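PDB 5JP6: putative polysaccharide deacetylase from Bdellovibrio bacteriovorus HD100, which probably removes acetyl groups from peptidoglycan sugars as a zinc-dependent carbohydrate esterase of family 4. Local coordinates for residues 182-187 and 215-220. The protein carries 1 engineered substitution. Sequence-based numbering, arbitrary orientation.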
ATOM      1  N   LEU A 182      -5.633  -5.868  -8.421  1.00 21.40           N
ATOM      2  CA  LEU A 182      -6.593  -4.942  -8.998  1.00 22.21           C
ATOM      3  C   LEU A 182      -6.299  -3.486  -8.711  1.00 20.95           C
ATOM      4  O   LEU A 182      -6.310  -2.675  -9.636  1.00 22.71           O
ATOM      5  CB  LEU A 182      -7.992  -5.226  -8.441  1.00 24.13           C
ATOM      6  CG  LEU A 182      -8.627  -6.541  -8.829  1.00 28.74           C
ATOM      7  CD1 LEU A 182      -9.932  -6.787  -8.055  1.00 29.43           C
ATOM      8  CD2 LEU A 182      -8.863  -6.555 -10.339  1.00 33.15           C
ATOM      9  N   TYR A 183      -6.044  -3.145  -7.442  1.00 20.05           N
ATOM     10  CA  TYR A 183      -6.067  -1.731  -7.079  1.00 20.98           C
ATOM     11  C   TYR A 183      -4.893  -0.951  -7.642  1.00 20.43           C
ATOM     12  O   TYR A 183      -5.019   0.256  -7.926  1.00 20.10           O
ATOM     13  CB  TYR A 183      -6.136  -1.507  -5.572  1.00 19.91           C
ATOM     14  CG  TYR A 183      -7.027  -2.442  -4.781  1.00 18.82           C
ATOM     15  CD1 TYR A 183      -8.258  -2.911  -5.249  1.00 20.31           C
ATOM     16  CD2 TYR A 183      -6.644  -2.799  -3.497  1.00 19.89           C
ATOM     17  CE1 TYR A 183      -9.024  -3.777  -4.476  1.00 21.05           C
ATOM     18  CE2 TYR A 183      -7.400  -3.647  -2.720  1.00 21.41           C
ATOM     19  CZ  TYR A 183      -8.601  -4.139  -3.221  1.00 20.62           C
ATOM     20  OH  TYR A 183      -9.334  -5.023  -2.455  1.00 22.66           O
ATOM     21  N   THR A 184      -3.757  -1.612  -7.771  1.00 19.54           N
ATOM     22  CA  THR A 184      -2.582  -0.934  -8.248  1.00 19.33           C
ATOM     23  C   THR A 184      -2.805  -0.407  -9.670  1.00 19.54           C
ATOM     24  O   THR A 184      -2.415   0.721  -9.984  1.00 18.95           O
ATOM     25  CB  THR A 184      -1.336  -1.871  -8.152  1.00 19.40           C
ATOM     26  OG1 THR A 184      -1.110  -2.196  -6.787  1.00 20.11           O
ATOM     27  CG2 THR A 184      -0.118  -1.184  -8.736  1.00 20.47           C
ATOM     28  N   ASP A 185      -3.447  -1.221 -10.526  1.00 20.13           N
ATOM     29  CA  ASP A 185      -3.733  -0.786 -11.889  1.00 20.48           C
ATOM     30  C   ASP A 185      -4.649   0.458 -11.855  1.00 20.23           C
ATOM     31  O   ASP A 185      -4.498   1.342 -12.671  1.00 20.66           O
ATOM     32  CB  ASP A 185      -4.317  -1.921 -12.736  1.00 23.04           C
ATOM     33  CG  ASP A 185      -3.297  -2.949 -13.116  1.00 24.91           C
ATOM     34  OD1 ASP A 185      -2.244  -2.561 -13.631  1.00 26.72           O
ATOM     35  OD2 ASP A 185      -3.566  -4.170 -12.839  1.00 30.90           O
ATOM     36  N   ALA A 186      -5.615   0.520 -10.938  1.00 19.80           N
ATOM     37  CA  ALA A 186      -6.459   1.723 -10.828  1.00 19.67           C
ATOM     38  C   ALA A 186      -5.611   2.957 -10.459  1.00 18.86           C
ATOM     39  O   ALA A 186      -5.782   4.026 -11.024  1.00 19.69           O
ATOM     40  CB  ALA A 186      -7.573   1.530  -9.811  1.00 20.28           C
ATOM     41  N   ILE A 187      -4.681   2.780  -9.528  1.00 18.90           N
ATOM     42  CA  ILE A 187      -3.772   3.848  -9.149  1.00 18.84           C
ATOM     43  C   ILE A 187      -2.907   4.258 -10.373  1.00 18.19           C
ATOM     44  O   ILE A 187      -2.746   5.458 -10.665  1.00 18.69           O
ATOM     45  CB  ILE A 187      -2.995   3.496  -7.865  1.00 19.22           C
ATOM     46  CG1 ILE A 187      -3.931   3.596  -6.636  1.00 22.17           C
ATOM     47  CG2 ILE A 187      -1.765   4.384  -7.731  1.00 20.10           C
ATOM     48  CD1 ILE A 187      -3.436   2.877  -5.409  1.00 24.50           C
ATOM     49  N   LYS A 215       5.136  -5.420 -13.514  1.00 21.21           N
ATOM     50  CA  LYS A 215       5.611  -5.012 -14.818  1.00 20.82           C
ATOM     51  C   LYS A 215       4.853  -3.797 -15.371  1.00 20.71           C
ATOM     52  O   LYS A 215       5.451  -2.947 -16.032  1.00 21.65           O
ATOM     53  CB  LYS A 215       5.583  -6.165 -15.784  1.00 22.19           C
ATOM     54  CG  LYS A 215       6.558  -7.302 -15.451  1.00 23.47           C
ATOM     55  CD  LYS A 215       6.510  -8.381 -16.518  1.00 29.45           C
ATOM     56  CE  LYS A 215       7.414  -9.524 -16.120  1.00 36.29           C
ATOM     57  NZ  LYS A 215       7.416 -10.550 -17.189  1.00 49.29           N
ATOM     58  N   ARG A 216       3.545  -3.714 -15.124  1.00 21.24           N
ATOM     59  CA  ARG A 216       2.791  -2.532 -15.556  1.00 22.24           C
ATOM     60  C   ARG A 216       3.196  -1.299 -14.803  1.00 20.84           C
ATOM     61  O   ARG A 216       3.250  -0.225 -15.400  1.00 22.90           O
ATOM     62  CB  ARG A 216       1.284  -2.763 -15.452  1.00 23.97           C
ATOM     63  CG  ARG A 216       0.820  -3.923 -16.384  1.00 25.05           C
ATOM     64  CD  ARG A 216      -0.701  -4.059 -16.422  1.00 24.89           C
ATOM     65  NE  ARG A 216      -1.297  -4.586 -15.199  1.00 24.33           N
ATOM     66  CZ  ARG A 216      -1.460  -5.873 -14.946  1.00 24.38           C
ATOM     67  NH1 ARG A 216      -1.004  -6.777 -15.804  1.00 27.39           N
ATOM     68  NH2 ARG A 216      -2.053  -6.275 -13.827  1.00 27.02           N
ATOM     69  N   VAL A 217       3.485  -1.425 -13.505  1.00 19.63           N
ATOM     70  CA  VAL A 217       4.000  -0.273 -12.750  1.00 18.37           C
ATOM     71  C   VAL A 217       5.308   0.197 -13.411  1.00 19.47           C
ATOM     72  O   VAL A 217       5.476   1.392 -13.666  1.00 20.49           O
ATOM     73  CB  VAL A 217       4.254  -0.606 -11.257  1.00 18.55           C
ATOM     74  CG1 VAL A 217       4.895   0.566 -10.524  1.00 18.97           C
ATOM     75  CG2 VAL A 217       2.984  -1.076 -10.541  1.00 19.56           C
ATOM     76  N   ALA A 218       6.215  -0.744 -13.680  1.00 18.21           N
ATOM     77  CA  ALA A 218       7.519  -0.432 -14.281  1.00 19.96           C
ATOM     78  C   ALA A 218       7.337   0.285 -15.645  1.00 19.98           C
ATOM     79  O   ALA A 218       8.006   1.284 -15.944  1.00 21.69           O
ATOM     80  CB  ALA A 218       8.376  -1.664 -14.428  1.00 20.77           C
ATOM     81  N   ALA A 219       6.429  -0.239 -16.469  1.00 21.57           N
ATOM     82  CA  ALA A 219       6.252   0.276 -17.810  1.00 22.55           C
ATOM     83  C   ALA A 219       5.721   1.730 -17.821  1.00 22.60           C
ATOM     84  O   ALA A 219       5.879   2.422 -18.822  1.00 25.68           O
ATOM     85  CB  ALA A 219       5.352  -0.634 -18.607  1.00 24.99           C
ATOM     86  N   ASP A 220       5.084   2.146 -16.720  1.00 21.33           N
ATOM     87  CA  ASP A 220       4.508   3.475 -16.602  1.00 23.18           C
ATOM     88  C   ASP A 220       5.520   4.498 -16.069  1.00 22.76           C
ATOM     89  O   ASP A 220       5.156   5.644 -15.856  1.00 24.95           O
ATOM     90  CB  ASP A 220       3.196   3.484 -15.788  1.00 22.90           C
ATOM     91  CG  ASP A 220       1.960   3.063 -16.609  1.00 25.46           C
ATOM     92  OD1 ASP A 220       2.111   2.641 -17.802  1.00 27.73           O
ATOM     93  OD2 ASP A 220       0.851   3.125 -16.019  1.00 28.48           O
TER
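D185 and R216 form a side-on salt bridge, in which two nitrogens of the guanidinium each take one carboxylate oxygen. NE of R216 donates to OD1 of D185 over 2.7 Å in a nearly straight bond (166°), with OD1 lying almost in the guanidinium plane. The second bond, from NH2 of R216 to the syn lone pair of D185 OD2, is 2.8 Å long and more bent (146°); the two flat groups are turned 37° against each other. A bend of the arginine chain at chi3 brings NE across to the acid. The short aspartate keeps its carboxylate close to its own helix, and the longer arginine spans the gap.

Helices 183-193 and 211-219 belong to successive beta-alpha-beta crossovers of the parallel sheet in the NodB-type deacetylase domain, linking strand 170-176 to 199-202 and 199-202 to 223-227, as in the distorted beta/alpha barrel of the CE4 family.

Deeper between them the contact is apolar: CG2 of T184 meets CG2 of V217 at 3.6 Å, the side chains crossing at about a right angle. Threonine serves two purposes here, since its methyl packs against valine while OG1 hydrogen-bonds D336 OD2 and the backbone N of H180, about 9 Å, side chain to side chain, from the zinc ligand D177.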